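Choloylglycine hydrolase (Clostridium perfringens, PDB 2BJF) hydrolyses the amide bond of glycine- and taurine-conjugated bile salts, releasing the free bile acid and the amino acid, and also acts as a bile acid amine N-acyltransferase. Local coordinates at the interface of chains A and B and the interface of chains A and C. Residues are numbered along the deposited sequence; one frame, centred on the assembly and turned at random. Chains: chain A/B/C, Choloylglycine hydrolase.

Contact 1: the interface of chains A and B. Residues chain A 239, 242-243, 246; chain B 263-264, 267, 273.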
# COMPACT_ATOMS: atom_id res chain seq x y z
N MET A 239 6.46 -21.20 0.43
CA MET A 239 6.64 -22.47 -0.26
C MET A 239 7.38 -23.49 0.61
O MET A 239 7.02 -24.66 0.63
CB MET A 239 7.36 -22.29 -1.59
CG MET A 239 7.24 -23.50 -2.51
SD MET A 239 8.11 -23.29 -4.06
CE MET A 239 7.08 -22.10 -4.89
N ASN A 242 4.88 -24.55 3.61
CA ASN A 242 3.68 -25.31 3.25
C ASN A 242 3.89 -26.43 2.23
O ASN A 242 3.08 -27.36 2.15
CB ASN A 242 2.57 -24.37 2.78
CG ASN A 242 2.08 -23.45 3.88
OD1 ASN A 242 1.86 -23.88 5.02
ND2 ASN A 242 1.91 -22.17 3.56
N ASP A 243 4.97 -26.34 1.44
CA ASP A 243 5.17 -27.26 0.32
C ASP A 243 6.63 -27.66 0.11
O ASP A 243 7.10 -27.78 -1.03
CB ASP A 243 4.59 -26.64 -0.96
CG ASP A 243 3.08 -26.53 -0.93
OD1 ASP A 243 2.40 -27.56 -1.11
OD2 ASP A 243 2.57 -25.40 -0.72
N SER A 246 7.35 -30.49 -2.21
CA SER A 246 6.93 -30.28 -3.59
C SER A 246 7.92 -29.44 -4.40
O SER A 246 7.78 -29.30 -5.61
CB SER A 246 5.54 -29.63 -3.63
OG SER A 246 4.56 -30.48 -3.08
N ARG B 263 2.81 -21.58 -5.60
CA ARG B 263 2.57 -22.60 -4.58
C ARG B 263 3.01 -22.17 -3.18
O ARG B 263 4.14 -21.73 -2.99
CB ARG B 263 3.26 -23.92 -4.96
CG ARG B 263 2.72 -25.13 -4.20
CD ARG B 263 3.50 -26.41 -4.51
NE ARG B 263 3.41 -26.79 -5.92
CZ ARG B 263 2.43 -27.53 -6.45
NH1 ARG B 263 1.43 -27.98 -5.70
NH2 ARG B 263 2.46 -27.82 -7.74
N GLY B 264 2.09 -22.30 -2.22
CA GLY B 264 2.39 -22.05 -0.82
C GLY B 264 1.88 -20.75 -0.22
O GLY B 264 1.61 -20.69 0.98
N ARG B 267 -3.09 -19.76 0.34
CA ARG B 267 -3.67 -20.94 0.98
C ARG B 267 -5.16 -20.76 1.26
O ARG B 267 -5.56 -19.77 1.88
CB ARG B 267 -2.93 -21.25 2.29
CG ARG B 267 -1.42 -21.47 2.13
CD ARG B 267 -1.09 -22.87 1.61
NE ARG B 267 -1.20 -23.88 2.67
CZ ARG B 267 -0.97 -25.18 2.49
NH1 ARG B 267 -0.61 -25.65 1.31
NH2 ARG B 267 -1.10 -26.01 3.52
N SER B 273 -2.97 -25.17 -1.59
CA SER B 273 -2.35 -24.09 -2.35
C SER B 273 -3.11 -23.79 -3.63
O SER B 273 -3.26 -24.66 -4.50
CB SER B 273 -0.88 -24.39 -2.65
OG SER B 273 -0.10 -24.33 -1.47
O HOH W 1 0.23 -27.82 -3.08
O HOH W 2 0.09 -28.25 0.61

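Contact 2: the interface of chains A and C. Residues chain A 169-170, 186, 233-234; chain C 202, 205, 207.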
# COMPACT_ATOMS: atom_id res chain seq x y z
N ASN A 169 20.21 -15.28 5.64
CA ASN A 169 19.23 -16.25 6.14
C ASN A 169 17.85 -16.06 5.51
O ASN A 169 16.88 -16.71 5.90
CB ASN A 169 19.14 -16.18 7.67
CG ASN A 169 20.43 -16.61 8.35
OD1 ASN A 169 20.96 -15.90 9.21
ND2 ASN A 169 20.95 -17.78 7.96
N ILE A 170 17.77 -15.16 4.52
CA ILE A 170 16.53 -14.86 3.82
C ILE A 170 16.43 -15.69 2.54
O ILE A 170 15.33 -16.04 2.09
CB ILE A 170 16.41 -13.35 3.45
CG1 ILE A 170 17.02 -12.44 4.53
CG2 ILE A 170 14.96 -12.97 3.14
CD1 ILE A 170 16.36 -12.50 5.90
N LEU A 186 11.95 -6.14 6.28
CA LEU A 186 11.11 -7.34 6.41
C LEU A 186 10.23 -7.28 7.66
O LEU A 186 9.09 -7.76 7.65
CB LEU A 186 11.95 -8.61 6.44
CG LEU A 186 12.69 -9.03 5.17
CD1 LEU A 186 13.70 -10.11 5.51
CD2 LEU A 186 11.73 -9.52 4.10
N ALA A 233 11.05 -12.79 -0.74
CA ALA A 233 11.32 -13.31 0.60
C ALA A 233 10.13 -14.09 1.15
O ALA A 233 10.30 -15.19 1.68
CB ALA A 233 11.71 -12.18 1.54
N PHE A 234 8.94 -13.52 1.02
CA PHE A 234 7.73 -14.16 1.56
C PHE A 234 7.19 -15.29 0.68
O PHE A 234 6.69 -16.28 1.21
CB PHE A 234 6.66 -13.11 1.87
CG PHE A 234 6.93 -12.35 3.14
CD1 PHE A 234 6.54 -12.86 4.38
CD2 PHE A 234 7.58 -11.12 3.11
CE1 PHE A 234 6.79 -12.16 5.56
CE2 PHE A 234 7.84 -10.41 4.28
CZ PHE A 234 7.45 -10.94 5.51
N LEU C 202 10.36 -16.27 9.74
CA LEU C 202 10.64 -16.38 8.31
C LEU C 202 11.75 -17.41 8.10
O LEU C 202 12.88 -17.06 7.76
CB LEU C 202 11.04 -15.02 7.73
CG LEU C 202 11.08 -14.86 6.21
CD1 LEU C 202 9.75 -14.34 5.68
CD2 LEU C 202 12.21 -13.91 5.81
N GLN C 205 15.22 -16.94 9.57
CA GLN C 205 15.26 -15.55 10.01
C GLN C 205 14.08 -15.22 10.93
O GLN C 205 12.92 -15.41 10.56
CB GLN C 205 15.27 -14.60 8.81
CG GLN C 205 15.33 -13.11 9.18
CD GLN C 205 16.71 -12.64 9.61
OE1 GLN C 205 17.73 -13.09 9.08
NE2 GLN C 205 16.74 -11.73 10.58
N LEU C 207 11.77 -12.53 12.48
CA LEU C 207 11.30 -11.17 12.27
C LEU C 207 10.60 -10.67 13.53
O LEU C 207 9.77 -11.37 14.11
CB LEU C 207 10.35 -11.08 11.07
CG LEU C 207 10.81 -11.61 9.71
CD1 LEU C 207 9.73 -11.38 8.66
CD2 LEU C 207 12.13 -10.98 9.27
O HOH W 3 19.71 -12.65 6.90
O HOH W 4 14.86 -18.68 5.74

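Contact 1: the interface of chains A and B
The aliphatic stem of B:Arg263 packs against A:Asp243 at the C-terminal end of helix 225-243, with CG of the arginine 3.6 Å from the carboxylate carbon CG. The two side chains cross at about a right angle, and the methylenes CG and CD do the touching. The arginine chain bends at chi3 (-63°); its guanidinium plane is turned 70° from the carboxylate and reaches it through water. A:Ser246 CB adds a looser contact to CD of the same stem. One helical turn back, A:Met239 is laid beside the B:Arg263 backbone, its terminal methyl CE 3.5 Å from the carbonyl O.

Further out, the amide of A:Asn242 stacks on the guanidinium of B:Arg267, the planes nearly parallel, and its CB sits over the centre of the guanidinium face. The arginine reaches this position through bends at chi2 and chi3. From within the stack, A:Asn242 ND2 donates to the B:Gly264 carbonyl O at 3.0 Å, on a lone pair in the carbonyl plane; bond and stack together should fix the rotation of the amide.

At the polar rim A:Asp243 divides its oxygens. OD2 accepts from the hydroxyl OG of B:Ser273 at 3.0 Å on its syn side, tilted 19° out of the carboxylate plane, and the same OG receives B:Arg267 NH1 in the guanidinium plane at 3.1 Å. The serine probably helps to position the arginine, whose NH1 makes a long salt bridge to A:Asp243 OD2 at 3.8 Å; the positive charge of B:Arg267 probably favours an ionised carboxylate. OD1 turns to two waters: one is shared with B:Arg263 NH1, while the other lies 2.8 Å from B:Arg267 NH1.

Contact 2: the interface of chains A and C
Strands 199-202 and 205-208 of chain C, joined by a short turn, lie against three pieces of chain A: the loop at 169-170, the end of helix 179-186 and the middle of helix 225-243. The protein is an N-terminal nucleophile (Ntn) hydrolase of the choloylglycine hydrolase family, peptidase family C59, and a homotetramer built as a dimer of dimers; in this patch a two-stranded projection of one subunit rests on its neighbour.

C:Leu202, at the end of its strand, splits its two methyls between different partners. CD1 stands over one face of the A:Phe234 ring, displaced toward the rim and 4.0 Å from the centroid, a CH-pi contact; its nearest ring atom is CE1. CD2 points instead to A:Ile170 CG2 at 3.9 Å and, a little farther off, to A:Leu186 CD1. CG lies anti to the backbone N (chi1 -167°), and chi2 of 92° turns the fork so that CD1 faces the ring and CD2 the aliphatic groups.

C:Leu207, from the following strand, also forks. Its CD2 rests against A:Leu186 CB at 3.7 Å, while CD1 comes to A:Phe234 CZ at 3.9 Å, beyond the rim and above the ring plane, on the same side as C:Leu202 CD1, the two side chains approaching from opposite directions.

Toward the loop, C:Gln205 uses its carbon chain as an apolar surface: CG lies 3.5 Å from A:Ile170 CD1, the two side chains crossing at a slant. A bend at chi2 (77°) turns the amide end toward A:Asn169, where one water links the amide oxygen OE1 (3.0 Å) to the backbone N of A:Asn169. A second water lies 2.8 Å from the A:Asn169 carbonyl O and joins it, at longer range, to the carbonyl O of C:Leu202.

Contact 1 and contact 2 lie about 16 Å apart, and helix 225-243 of chain A serves both: its C-terminal end faces chain B in contact 1, while A:Ala233 and A:Phe234, farther back, face chain C in contact 2. No residue is common to the two. One helix therefore touches two neighbouring subunits, which may help to couple the pairings within the tetramer. Each interface is two-fold symmetric, so both patches recur with the chains exchanged. The nucleophile A:Cys2 lies about 23 Å from the centre of contact 1 and 16 Å from that of contact 2.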